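Local coordinates for putative regulatory protein SCO4313 (PDB 2OI8), which probably binds DNA as a TetR-family transcriptional regulator, at residues E20-A25 and D61-E66; R69-S74 and F108-T113; A90-A95 and A133-A138; A98-D103 and L189-Q194; W180-G185 and E207-D212. One frame throughout, in Å; residues are numbered along the deposited sequence.

In the fold
Interactions 1 and 2 both use helix 60-84, which runs from the DNA-binding part toward the body of the chain; the salt bridge from Lys22 to Asp70 ties them together. Interactions 3 and 4 share helix 89-102, and interactions 4 and 5 share helix 170-191. Interactions 2 and 5 are buried and the other three only partly so; interaction 2 sits closest to the chain's centre, its own centre about 4 Å away. Chemistry follows place: interactions 1, 3 and 4 are aliphatic contacts, interaction 2 adds a CH-pi contact on a tyrosine, and interaction 5 is polar, water-bridged and linked to the second subunit, which interactions 2 and 4 also touch.

Interaction 1. Residues E20-A25 and D61-E66; sequences EIKDHA and DELITE
Leu63 supplies the close packing here, with one methyl for each of two partners on helix 14-32. Its CD2 lies 3.9 Å from Ala25 CB, and its CD1 lies 4.0 Å from Lys22 CG. Swinging CG anti to the backbone N (chi1 176°) sends the branched end across to the other helix, so both methyls are used at once. Leu39 and Ile42 of helix 39-45 continue this apolar patch, touching Leu63 and Ala25 respectively. Toward Glu66 the contact becomes loose. Lys22 CD comes no nearer than 4.4 Å to Glu66 CB, and the charged ends do not meet, since Lys22 NZ stays 5.0 Å from Glu66 OE1. The lysine chain bends at its third torsion (-65°), and its ammonium forms a salt bridge with Asp70, one turn further along helix 60-84. Only the aliphatic part of Lys22 therefore belongs to the packed side. The axes cross almost perpendicularly, at -89° and 10.9 Å apart, which limits the touching surface to a small patch around Leu63. Such a crossing of the first helix with the one leaving the predicted helix-turn-helix is characteristic of the TetR-family DNA-binding domain.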
# COMPACT_ATOMS: atom_id res chain seq x y z
N GLU A 20 -1.35 -4.58 -27.35
CA GLU A 20 -0.89 -3.21 -27.58
C GLU A 20 -1.73 -2.18 -26.82
O GLU A 20 -1.17 -1.22 -26.27
CB GLU A 20 -0.90 -2.88 -29.06
CG GLU A 20 0.37 -3.26 -29.76
CD GLU A 20 1.48 -2.22 -29.55
OE1 GLU A 20 2.20 -2.31 -28.52
OE2 GLU A 20 1.63 -1.34 -30.44
N ILE A 21 -3.06 -2.36 -26.82
CA ILE A 21 -3.96 -1.48 -26.11
C ILE A 21 -3.54 -1.47 -24.65
O ILE A 21 -3.36 -0.40 -24.06
CB ILE A 21 -5.42 -1.95 -26.08
CG1 ILE A 21 -5.95 -2.39 -27.46
CG2 ILE A 21 -6.33 -0.88 -25.42
CD1 ILE A 21 -6.05 -1.33 -28.47
N LYS A 22 -3.38 -2.67 -24.09
CA LYS A 22 -3.04 -2.85 -22.68
C LYS A 22 -1.71 -2.22 -22.36
O LYS A 22 -1.61 -1.49 -21.36
CB LYS A 22 -3.09 -4.32 -22.27
CG LYS A 22 -4.53 -4.78 -22.10
CD LYS A 22 -4.67 -6.12 -21.42
CE LYS A 22 -4.05 -7.23 -22.26
NZ LYS A 22 -4.53 -8.53 -21.73
N ASP A 23 -0.71 -2.46 -23.22
CA ASP A 23 0.57 -1.75 -23.18
C ASP A 23 0.40 -0.23 -23.06
O ASP A 23 0.93 0.35 -22.12
CB ASP A 23 1.43 -2.06 -24.41
CG ASP A 23 2.38 -3.21 -24.18
OD1 ASP A 23 2.26 -3.89 -23.14
OD2 ASP A 23 3.24 -3.45 -25.05
N HIS A 24 -0.32 0.41 -23.97
CA HIS A 24 -0.47 1.87 -23.85
C HIS A 24 -1.19 2.27 -22.58
O HIS A 24 -0.92 3.35 -22.04
CB HIS A 24 -1.15 2.49 -25.07
CG HIS A 24 -0.37 2.28 -26.32
ND1 HIS A 24 0.91 2.78 -26.49
CD2 HIS A 24 -0.64 1.57 -27.44
CE1 HIS A 24 1.37 2.40 -27.67
NE2 HIS A 24 0.45 1.67 -28.26
N ALA A 25 -2.07 1.40 -22.09
CA ALA A 25 -2.81 1.65 -20.86
C ALA A 25 -1.85 1.75 -19.66
O ALA A 25 -2.02 2.61 -18.81
CB ALA A 25 -3.86 0.58 -20.63
N ASP A 61 -13.78 0.32 -17.46
CA ASP A 61 -13.76 -0.65 -16.36
C ASP A 61 -13.40 -2.03 -16.87
O ASP A 61 -12.67 -2.75 -16.21
CB ASP A 61 -15.09 -0.69 -15.60
CG ASP A 61 -15.31 0.54 -14.72
OD1 ASP A 61 -14.33 1.26 -14.40
OD2 ASP A 61 -16.49 0.80 -14.37
N GLU A 62 -13.91 -2.37 -18.05
CA GLU A 62 -13.51 -3.58 -18.77
C GLU A 62 -12.00 -3.66 -19.00
O GLU A 62 -11.40 -4.73 -18.88
CB GLU A 62 -14.22 -3.67 -20.11
CG GLU A 62 -15.60 -4.27 -20.04
CD GLU A 62 -16.02 -4.88 -21.37
OE1 GLU A 62 -15.14 -5.17 -22.23
OE2 GLU A 62 -17.24 -5.07 -21.54
N LEU A 63 -11.40 -2.53 -19.35
CA LEU A 63 -9.98 -2.46 -19.55
C LEU A 63 -9.29 -2.61 -18.21
O LEU A 63 -8.35 -3.39 -18.09
CB LEU A 63 -9.58 -1.17 -20.23
CG LEU A 63 -8.06 -0.99 -20.38
CD1 LEU A 63 -7.37 -2.13 -21.18
CD2 LEU A 63 -7.77 0.35 -21.01
N ILE A 64 -9.74 -1.86 -17.19
CA ILE A 64 -9.12 -1.93 -15.88
C ILE A 64 -9.18 -3.38 -15.42
O ILE A 64 -8.14 -3.98 -15.05
CB ILE A 64 -9.86 -1.07 -14.82
CG1 ILE A 64 -9.78 0.45 -15.11
CG2 ILE A 64 -9.38 -1.43 -13.40
CD1 ILE A 64 -8.41 1.01 -15.04
N THR A 65 -10.39 -3.96 -15.49
CA THR A 65 -10.64 -5.32 -15.05
C THR A 65 -9.59 -6.25 -15.61
O THR A 65 -9.01 -7.01 -14.85
CB THR A 65 -12.04 -5.81 -15.42
OG1 THR A 65 -13.01 -5.08 -14.67
CG2 THR A 65 -12.21 -7.29 -15.11
N GLU A 66 -9.33 -6.18 -16.93
CA GLU A 66 -8.33 -7.04 -17.60
C GLU A 66 -6.89 -6.80 -17.13
O GLU A 66 -6.09 -7.76 -17.03
CB GLU A 66 -8.40 -6.90 -19.13
CG GLU A 66 -9.42 -7.81 -19.84
CD GLU A 66 -9.54 -9.20 -19.19
OE1 GLU A 66 -8.57 -9.99 -19.24
OE2 GLU A 66 -10.61 -9.51 -18.61

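Interaction 2. Residues R69-S74 and F108-T113; sequences RDAYRS and FLIFGT
Ile110 reaches helix 60-84 with two branches, each meeting a different part of Tyr72. CD1 lies over one face of the ring, 3.9 Å from its centroid and 19° off the normal, a CH-pi contact. CG2 is at the phenol end, 3.5 Å from Tyr72 CE1 and 3.3 Å from Tyr72 OH. With chi1 at -59°, CG2 stands anti to the backbone N while CG1 carries CD1 the other way, which lets one residue serve both places. Ala71 CB adds a second neighbour for the same methyl, 3.7 Å from Ile110 CD1. The contact packs the end of helix 104-111 against the long helix 60-84, where the connecting helix of a TetR-type fold enters the regulatory body. Behind Ile110, its CG2 also sits 3.4 Å above the centre of the Phe111 ring, and Phe111 in turn meets the rings of Tyr107 and His184. Beyond the phenol, Tyr72 OH hydrogen-bonds Gln194 OE1 of the second subunit. Putting a leucine at Tyr72 would probably strip Ile110 CD1 of its aromatic face and leave Gln194 of the second subunit without its hydroxyl partner. On the far side of Ala71, Ser74 OG bonds to Ala71 O (2.9 Å) and to Trp99 NE1.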
# COMPACT_ATOMS: atom_id res chain seq x y z
N ARG A 69 -6.71 -8.51 -13.76
CA ARG A 69 -6.61 -9.97 -14.00
C ARG A 69 -5.20 -10.39 -14.42
O ARG A 69 -4.65 -11.39 -13.91
CB ARG A 69 -7.64 -10.39 -15.08
CG ARG A 69 -7.87 -11.91 -15.27
CD ARG A 69 -9.12 -12.27 -16.18
NE ARG A 69 -10.30 -11.43 -15.87
CZ ARG A 69 -11.57 -11.85 -15.81
NH1 ARG A 69 -11.88 -13.13 -15.99
NH2 ARG A 69 -12.53 -10.97 -15.52
N ASP A 70 -4.62 -9.62 -15.35
CA ASP A 70 -3.26 -9.84 -15.85
C ASP A 70 -2.27 -9.71 -14.73
O ASP A 70 -1.31 -10.48 -14.66
CB ASP A 70 -2.90 -8.80 -16.92
CG ASP A 70 -3.45 -9.13 -18.29
OD1 ASP A 70 -3.99 -10.24 -18.49
OD2 ASP A 70 -3.32 -8.28 -19.20
N ALA A 71 -2.50 -8.74 -13.85
CA ALA A 71 -1.60 -8.48 -12.72
C ALA A 71 -1.57 -9.67 -11.76
O ALA A 71 -0.49 -10.20 -11.46
CB ALA A 71 -1.96 -7.16 -11.99
N TYR A 72 -2.76 -10.11 -11.33
CA TYR A 72 -2.91 -11.29 -10.47
C TYR A 72 -2.28 -12.52 -11.08
O TYR A 72 -1.64 -13.31 -10.38
CB TYR A 72 -4.38 -11.58 -10.16
CG TYR A 72 -4.94 -10.71 -9.07
CD1 TYR A 72 -4.39 -10.71 -7.79
CD2 TYR A 72 -6.03 -9.87 -9.31
CE1 TYR A 72 -4.89 -9.91 -6.78
CE2 TYR A 72 -6.56 -9.06 -8.30
CZ TYR A 72 -5.98 -9.09 -7.03
OH TYR A 72 -6.47 -8.31 -6.00
N ARG A 73 -2.44 -12.66 -12.40
CA ARG A 73 -1.98 -13.87 -13.08
C ARG A 73 -0.45 -14.00 -13.09
O ARG A 73 0.09 -15.10 -12.93
CB ARG A 73 -2.59 -13.94 -14.48
CG ARG A 73 -2.04 -15.05 -15.37
CD ARG A 73 -3.13 -15.61 -16.29
NE ARG A 73 -3.81 -14.57 -17.08
CZ ARG A 73 -5.05 -14.13 -16.84
NH1 ARG A 73 -5.77 -14.64 -15.84
NH2 ARG A 73 -5.57 -13.19 -17.62
N SER A 74 0.24 -12.88 -13.25
CA SER A 74 1.69 -12.91 -13.19
C SER A 74 2.18 -13.03 -11.75
O SER A 74 3.25 -13.58 -11.51
CB SER A 74 2.30 -11.69 -13.87
OG SER A 74 1.74 -10.50 -13.35
N PHE A 108 0.98 -1.84 -7.55
CA PHE A 108 0.07 -0.87 -6.97
C PHE A 108 -1.32 -0.89 -7.56
O PHE A 108 -2.26 -0.45 -6.91
CB PHE A 108 0.65 0.53 -7.05
CG PHE A 108 1.72 0.80 -6.02
CD1 PHE A 108 1.47 0.57 -4.66
CD2 PHE A 108 2.97 1.33 -6.41
CE1 PHE A 108 2.48 0.84 -3.68
CE2 PHE A 108 3.96 1.62 -5.45
CZ PHE A 108 3.72 1.38 -4.09
N LEU A 109 -1.46 -1.39 -8.78
CA LEU A 109 -2.78 -1.56 -9.34
C LEU A 109 -3.58 -2.58 -8.47
O LEU A 109 -4.78 -2.42 -8.26
CB LEU A 109 -2.67 -1.96 -10.82
CG LEU A 109 -3.96 -2.00 -11.65
CD1 LEU A 109 -4.52 -0.61 -12.03
CD2 LEU A 109 -3.76 -2.86 -12.87
N ILE A 110 -2.91 -3.61 -7.95
CA ILE A 110 -3.54 -4.54 -7.01
C ILE A 110 -3.50 -4.00 -5.57
O ILE A 110 -4.52 -3.94 -4.89
CB ILE A 110 -2.81 -5.95 -6.98
CG1 ILE A 110 -2.79 -6.61 -8.35
CG2 ILE A 110 -3.45 -6.87 -5.89
CD1 ILE A 110 -4.12 -6.35 -9.04
N PHE A 111 -2.30 -3.64 -5.09
CA PHE A 111 -2.10 -3.43 -3.66
C PHE A 111 -2.12 -1.99 -3.19
O PHE A 111 -2.02 -1.72 -2.01
CB PHE A 111 -0.83 -4.15 -3.19
CG PHE A 111 -0.89 -5.65 -3.38
CD1 PHE A 111 -1.61 -6.46 -2.50
CD2 PHE A 111 -0.25 -6.27 -4.46
CE1 PHE A 111 -1.67 -7.88 -2.66
CE2 PHE A 111 -0.30 -7.67 -4.64
CZ PHE A 111 -1.02 -8.48 -3.74
N GLY A 112 -2.28 -1.06 -4.12
CA GLY A 112 -2.15 0.34 -3.83
C GLY A 112 -3.50 1.03 -3.80
O GLY A 112 -4.53 0.43 -3.42
N THR A 113 -3.49 2.30 -4.16
CA THR A 113 -4.67 3.12 -4.09
C THR A 113 -5.75 2.61 -5.04
O THR A 113 -5.52 2.51 -6.24
CB THR A 113 -4.28 4.56 -4.40
OG1 THR A 113 -3.14 4.91 -3.59
CG2 THR A 113 -5.46 5.54 -4.16

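Interaction 3. Residues A90-A95 and A133-A138; sequences AGLAHA and AVIVDA
No flat side-chain group enters the contact in which Leu92 meets Val134, Ile135 and Ala138. The two planar side chains of these segments are occupied at other places: the imidazole of His94 packs against Glu207 and Leu210 of helix 202-213, and the carboxylate of Asp137 forms a salt bridge with Arg166. No ring face or edge is therefore offered across the interface, and everything there is aliphatic. Leu92 carries it alone on the side of helix 89-102, and a single methyl, CD2, makes all three approaches. The nearest is Ala138 CB, at 3.7 Å. Ile135 CD1 follows at 4.2 Å and Val134 CG1 at 4.4 Å. The three partners span just over one turn of helix 129-139, so the leucine end is set among a methyl from each of them. Its first torsion, -98°, departs from the usual staggered values. The helices run roughly antiparallel, with short-segment axes 156° apart and 10.9 Å from each other, and the backbones come nearest at the CA atoms of Leu92 and Ile135, 7.6 Å apart. Helix 60-84 borders the same patch, with Ala82 on Leu92, Ala83 on Val134 and Leu79 on Ile135, while helix 170-191 covers Ile135 through Ala176 and Phe179. With no hydrogen bond or charge pair joining the two segments, their direct cohesion is dispersive and depends on shape, which gives it little directional preference.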
# COMPACT_ATOMS: atom_id res chain seq x y z
N ALA A 90 10.76 -19.22 2.23
CA ALA A 90 11.84 -18.32 1.87
C ALA A 90 11.82 -18.06 0.37
O ALA A 90 11.76 -16.92 -0.06
CB ALA A 90 13.20 -18.88 2.32
N GLY A 91 11.80 -19.13 -0.43
CA GLY A 91 11.87 -19.00 -1.88
C GLY A 91 10.68 -18.23 -2.41
O GLY A 91 10.80 -17.42 -3.33
N LEU A 92 9.53 -18.50 -1.79
CA LEU A 92 8.27 -17.87 -2.14
C LEU A 92 8.30 -16.37 -1.82
O LEU A 92 7.89 -15.56 -2.64
CB LEU A 92 7.14 -18.57 -1.39
CG LEU A 92 6.29 -19.66 -2.07
CD1 LEU A 92 7.01 -20.42 -3.15
CD2 LEU A 92 5.75 -20.58 -1.02
N ALA A 93 8.79 -16.03 -0.64
CA ALA A 93 9.02 -14.65 -0.24
C ALA A 93 9.92 -13.91 -1.25
O ALA A 93 9.63 -12.77 -1.64
CB ALA A 93 9.62 -14.62 1.14
N HIS A 94 10.98 -14.56 -1.71
CA HIS A 94 11.86 -13.94 -2.69
C HIS A 94 11.26 -13.80 -4.07
O HIS A 94 11.56 -12.84 -4.78
CB HIS A 94 13.16 -14.72 -2.77
CG HIS A 94 14.04 -14.49 -1.58
ND1 HIS A 94 14.49 -13.23 -1.23
CD2 HIS A 94 14.52 -15.34 -0.65
CE1 HIS A 94 15.21 -13.32 -0.13
NE2 HIS A 94 15.26 -14.59 0.24
N ALA A 95 10.42 -14.75 -4.45
CA ALA A 95 9.64 -14.66 -5.68
C ALA A 95 8.75 -13.40 -5.62
O ALA A 95 8.71 -12.58 -6.56
CB ALA A 95 8.78 -15.91 -5.85
N ALA A 133 -3.44 -19.91 -2.42
CA ALA A 133 -3.41 -21.36 -2.26
C ALA A 133 -1.97 -21.88 -2.09
O ALA A 133 -1.71 -22.75 -1.26
CB ALA A 133 -4.11 -22.04 -3.43
N VAL A 134 -1.04 -21.32 -2.88
CA VAL A 134 0.36 -21.75 -2.86
C VAL A 134 0.99 -21.50 -1.51
O VAL A 134 1.64 -22.38 -0.96
CB VAL A 134 1.20 -21.05 -3.96
CG1 VAL A 134 2.64 -21.53 -3.92
CG2 VAL A 134 0.62 -21.30 -5.35
N ILE A 135 0.81 -20.30 -0.96
CA ILE A 135 1.37 -19.95 0.36
C ILE A 135 0.87 -20.91 1.43
O ILE A 135 1.64 -21.40 2.28
CB ILE A 135 0.99 -18.50 0.80
CG1 ILE A 135 1.36 -17.45 -0.26
CG2 ILE A 135 1.58 -18.17 2.18
CD1 ILE A 135 2.76 -17.60 -0.81
N VAL A 136 -0.44 -21.14 1.41
CA VAL A 136 -1.07 -22.07 2.33
C VAL A 136 -0.36 -23.42 2.19
O VAL A 136 0.09 -23.99 3.20
CB VAL A 136 -2.59 -22.20 2.07
CG1 VAL A 136 -3.18 -23.30 2.93
CG2 VAL A 136 -3.30 -20.87 2.34
N ASP A 137 -0.24 -23.89 0.94
CA ASP A 137 0.45 -25.14 0.65
C ASP A 137 1.74 -25.23 1.45
O ASP A 137 1.92 -26.16 2.23
CB ASP A 137 0.73 -25.29 -0.85
CG ASP A 137 -0.53 -25.60 -1.65
OD1 ASP A 137 -1.61 -25.81 -1.05
OD2 ASP A 137 -0.42 -25.64 -2.90
N ALA A 138 2.62 -24.23 1.29
CA ALA A 138 3.90 -24.21 2.00
C ALA A 138 3.74 -24.26 3.53
O ALA A 138 4.38 -25.10 4.19
CB ALA A 138 4.75 -23.03 1.58

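Interaction 4. Residues A98-D103 and L189-Q194; sequences AWALDD and LELAGQ
The last turns of helices 89-102 and 170-191 approach most closely at Leu101 and Leu191, whose CA atoms are 7.6 Å apart. Leu191 splits its two methyls between neighbouring residues of the first helix. CD2 meets Leu101 CD2 at 3.5 Å, where the two leucine chains cross at a slant, and CD1 lies 3.8 Å from the backbone Ala100 O and 4.2 Å from Ala100 CB. With chi1 at -69°, CG is anti to the carbonyl carbon and the fork opens toward both. Leu101 is largely exposed, so its side is the open one, whereas Leu191 is backed by Tyr107 and Phe108 of helix 104-111. An alanine in place of Leu191 would keep neither methyl and is likely to open a gap beside Ala100, leaving the Leu101 end without its apolar mate. Just past Leu191 the chain turns out of the helix. Gly193 has a positive phi of 83°, Gln194 N bonds back to Leu189 O (2.9 Å), and Gly193 N bonds to Glu190 O (3.0 Å). On the other segment Asp103 caps the next helix through Arg106 N. This pairs a Schellman motif with a helix N-cap, inside the helical C-terminal domain of a TetR-type regulator.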
# COMPACT_ATOMS: atom_id res chain seq x y z
N ALA A 98 10.73 -9.90 -5.99
CA ALA A 98 11.20 -9.59 -7.35
C ALA A 98 10.04 -9.23 -8.27
O ALA A 98 10.14 -8.29 -9.06
CB ALA A 98 12.00 -10.76 -7.91
N TRP A 99 8.96 -9.99 -8.16
CA TRP A 99 7.73 -9.66 -8.88
C TRP A 99 7.28 -8.23 -8.51
O TRP A 99 6.95 -7.42 -9.39
CB TRP A 99 6.63 -10.69 -8.58
CG TRP A 99 5.34 -10.33 -9.26
CD1 TRP A 99 4.96 -10.66 -10.51
CD2 TRP A 99 4.28 -9.53 -8.71
NE1 TRP A 99 3.72 -10.13 -10.80
CE2 TRP A 99 3.28 -9.43 -9.71
CE3 TRP A 99 4.07 -8.89 -7.48
CZ2 TRP A 99 2.10 -8.72 -9.51
CZ3 TRP A 99 2.90 -8.19 -7.29
CH2 TRP A 99 1.92 -8.12 -8.30
N ALA A 100 7.26 -7.93 -7.21
CA ALA A 100 6.94 -6.59 -6.74
C ALA A 100 7.91 -5.56 -7.31
O ALA A 100 7.52 -4.55 -7.90
CB ALA A 100 6.93 -6.53 -5.21
N LEU A 101 9.20 -5.81 -7.13
CA LEU A 101 10.17 -4.80 -7.54
C LEU A 101 10.31 -4.76 -9.05
O LEU A 101 10.75 -3.77 -9.60
CB LEU A 101 11.52 -5.00 -6.84
CG LEU A 101 11.50 -4.87 -5.31
CD1 LEU A 101 12.86 -5.19 -4.72
CD2 LEU A 101 11.03 -3.48 -4.83
N ASP A 102 9.93 -5.83 -9.72
CA ASP A 102 10.12 -5.86 -11.17
C ASP A 102 9.19 -4.85 -11.85
O ASP A 102 9.51 -4.36 -12.91
CB ASP A 102 9.95 -7.27 -11.75
CG ASP A 102 10.07 -7.30 -13.28
OD1 ASP A 102 11.11 -6.89 -13.85
OD2 ASP A 102 9.11 -7.76 -13.91
N ASP A 103 8.06 -4.53 -11.21
CA ASP A 103 7.04 -3.66 -11.83
C ASP A 103 6.16 -3.02 -10.76
O ASP A 103 5.04 -3.49 -10.51
CB ASP A 103 6.19 -4.46 -12.82
CG ASP A 103 5.29 -3.58 -13.66
OD1 ASP A 103 5.04 -2.41 -13.31
OD2 ASP A 103 4.80 -4.06 -14.68
N LEU A 189 5.73 -0.42 1.61
CA LEU A 189 6.41 0.70 2.26
C LEU A 189 7.63 1.10 1.50
O LEU A 189 7.87 2.28 1.36
CB LEU A 189 6.77 0.42 3.72
CG LEU A 189 5.61 0.47 4.72
CD1 LEU A 189 6.16 0.14 6.09
CD2 LEU A 189 4.94 1.85 4.74
N GLU A 190 8.40 0.14 1.00
CA GLU A 190 9.56 0.52 0.19
C GLU A 190 9.17 1.10 -1.17
O GLU A 190 9.64 2.20 -1.51
CB GLU A 190 10.66 -0.54 0.09
CG GLU A 190 10.31 -1.91 -0.40
CD GLU A 190 11.34 -2.97 0.06
OE1 GLU A 190 12.56 -2.66 0.11
OE2 GLU A 190 10.94 -4.12 0.36
N LEU A 191 8.28 0.42 -1.89
CA LEU A 191 7.71 0.93 -3.15
C LEU A 191 6.94 2.26 -3.04
O LEU A 191 6.85 3.02 -4.01
CB LEU A 191 6.81 -0.14 -3.78
CG LEU A 191 7.52 -1.39 -4.33
CD1 LEU A 191 6.53 -2.36 -5.02
CD2 LEU A 191 8.59 -0.97 -5.33
N ALA A 192 6.36 2.54 -1.86
CA ALA A 192 5.66 3.79 -1.61
C ALA A 192 6.63 4.91 -1.23
O ALA A 192 6.20 6.01 -0.95
CB ALA A 192 4.60 3.60 -0.50
N GLY A 193 7.93 4.62 -1.19
CA GLY A 193 8.95 5.63 -0.94
C GLY A 193 9.20 5.96 0.53
O GLY A 193 9.81 7.00 0.83
N GLN A 194 8.77 5.08 1.44
CA GLN A 194 8.78 5.40 2.88
C GLN A 194 10.08 5.13 3.64
O GLN A 194 10.18 5.49 4.81
CB GLN A 194 7.61 4.74 3.61
CG GLN A 194 6.28 5.13 3.04
CD GLN A 194 6.03 6.63 3.16
OE1 GLN A 194 6.06 7.18 4.27
NE2 GLN A 194 5.76 7.30 2.03

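Interaction 5. Residues W180-G185 and E207-D212; sequences WSRLHG and EAELKD
This is a buried, water-mediated polar contact between two antiparallel helices, 170-191 and 202-213, at the face turned to the second subunit. The short axes are 9.9 Å apart and 170° from parallel. No direct hydrogen bond crosses between the segments; water 1 donates to both Arg182 O, at 2.6 Å, and Glu209 OE1, at 2.8 Å. Water 2 links Arg182 NH1 to the backbone Glu209 O. The Arg182 and Glu209 side chains cross at about a right angle, with Arg182 CD 4.0 Å from Glu209 OE1. Extended from CG to NE, the arginine carries its guanidinium past this glutamate without pairing with it. The salt bridge of Arg182 NE is instead to Glu209 of the second subunit, an exchange that is reciprocated. Glu209 OE2 bonds Ser178 of that subunit. Beneath the polar layer, Leu183 CD2 rests 4.3 Å from Leu210 N, beside Ala93. Two antiparallel C-terminal helices from each subunit, joined across the interface, are consistent with the four-helix dimer bundle of TetR-family repressors.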
# COMPACT_ATOMS: atom_id res chain seq x y z
N TRP A 180 1.69 -13.11 4.02
CA TRP A 180 1.12 -12.17 3.07
C TRP A 180 1.23 -10.72 3.58
O TRP A 180 1.75 -9.84 2.90
CB TRP A 180 -0.34 -12.55 2.85
CG TRP A 180 -0.98 -12.02 1.62
CD1 TRP A 180 -2.12 -11.30 1.54
CD2 TRP A 180 -0.52 -12.20 0.29
NE1 TRP A 180 -2.41 -11.00 0.24
CE2 TRP A 180 -1.44 -11.54 -0.56
CE3 TRP A 180 0.58 -12.86 -0.28
CZ2 TRP A 180 -1.30 -11.53 -1.96
CZ3 TRP A 180 0.72 -12.83 -1.69
CH2 TRP A 180 -0.22 -12.17 -2.50
N SER A 181 0.76 -10.49 4.80
CA SER A 181 0.63 -9.12 5.26
C SER A 181 1.97 -8.57 5.67
O SER A 181 2.29 -7.46 5.33
CB SER A 181 -0.36 -9.03 6.40
OG SER A 181 0.17 -9.74 7.49
N ARG A 182 2.76 -9.35 6.39
CA ARG A 182 4.10 -8.92 6.80
C ARG A 182 5.03 -8.49 5.63
O ARG A 182 5.68 -7.44 5.71
CB ARG A 182 4.78 -9.97 7.68
CG ARG A 182 4.17 -10.04 9.05
CD ARG A 182 4.90 -10.97 10.00
NE ARG A 182 4.06 -11.27 11.17
CZ ARG A 182 4.37 -12.14 12.13
NH1 ARG A 182 5.51 -12.82 12.10
NH2 ARG A 182 3.53 -12.35 13.14
N LEU A 183 5.07 -9.30 4.57
CA LEU A 183 5.94 -9.02 3.41
C LEU A 183 5.44 -7.90 2.47
O LEU A 183 6.24 -7.20 1.81
CB LEU A 183 6.17 -10.32 2.62
CG LEU A 183 6.85 -11.40 3.47
CD1 LEU A 183 7.06 -12.63 2.64
CD2 LEU A 183 8.17 -10.94 4.09
N HIS A 184 4.11 -7.77 2.39
CA HIS A 184 3.50 -6.64 1.69
C HIS A 184 3.72 -5.34 2.43
O HIS A 184 3.89 -4.29 1.80
CB HIS A 184 2.02 -6.89 1.43
CG HIS A 184 1.79 -7.82 0.28
ND1 HIS A 184 1.98 -7.44 -1.03
CD2 HIS A 184 1.42 -9.12 0.24
CE1 HIS A 184 1.73 -8.47 -1.83
NE2 HIS A 184 1.38 -9.50 -1.08
N GLY A 185 3.75 -5.42 3.77
CA GLY A 185 4.03 -4.28 4.64
C GLY A 185 5.35 -3.70 4.24
O GLY A 185 5.45 -2.50 4.00
N GLU A 207 14.47 -9.45 4.75
CA GLU A 207 15.10 -10.70 5.23
C GLU A 207 14.80 -11.00 6.69
O GLU A 207 14.54 -12.16 7.04
CB GLU A 207 16.63 -10.70 5.07
CG GLU A 207 17.15 -10.99 3.68
CD GLU A 207 16.45 -12.15 3.02
OE1 GLU A 207 16.70 -13.32 3.38
OE2 GLU A 207 15.63 -11.86 2.12
N ALA A 208 14.88 -9.97 7.53
CA ALA A 208 14.60 -10.13 8.95
C ALA A 208 13.15 -10.58 9.15
O ALA A 208 12.90 -11.58 9.83
CB ALA A 208 14.88 -8.86 9.70
N GLU A 209 12.21 -9.87 8.53
CA GLU A 209 10.79 -10.19 8.68
C GLU A 209 10.46 -11.60 8.20
O GLU A 209 9.65 -12.28 8.82
CB GLU A 209 9.92 -9.16 7.97
CG GLU A 209 9.78 -7.87 8.74
CD GLU A 209 9.02 -8.06 10.04
OE1 GLU A 209 7.79 -8.16 9.99
OE2 GLU A 209 9.66 -8.14 11.11
N LEU A 210 11.10 -12.01 7.11
CA LEU A 210 10.96 -13.36 6.59
C LEU A 210 11.47 -14.36 7.62
O LEU A 210 10.76 -15.28 8.01
CB LEU A 210 11.72 -13.49 5.27
CG LEU A 210 12.00 -14.89 4.69
CD1 LEU A 210 10.72 -15.68 4.38
CD2 LEU A 210 12.85 -14.75 3.45
N LYS A 211 12.71 -14.17 8.05
CA LYS A 211 13.34 -15.08 8.99
C LYS A 211 12.43 -15.25 10.22
O LYS A 211 12.02 -16.36 10.54
CB LYS A 211 14.73 -14.57 9.38
CG LYS A 211 15.84 -15.59 9.22
CD LYS A 211 17.21 -15.05 9.67
CE LYS A 211 18.01 -14.41 8.51
NZ LYS A 211 17.64 -12.99 8.22
N ASP A 212 12.10 -14.13 10.87
CA ASP A 212 11.20 -14.03 12.03
C ASP A 212 9.88 -14.80 11.87
O ASP A 212 9.23 -15.19 12.84
CB ASP A 212 10.87 -12.55 12.23
CG ASP A 212 10.52 -12.20 13.66
OD1 ASP A 212 9.53 -12.74 14.20
OD2 ASP A 212 11.21 -11.33 14.22
O HOH W 1 6.41 -6.71 8.09
O HOH W 2 7.93 -11.72 10.46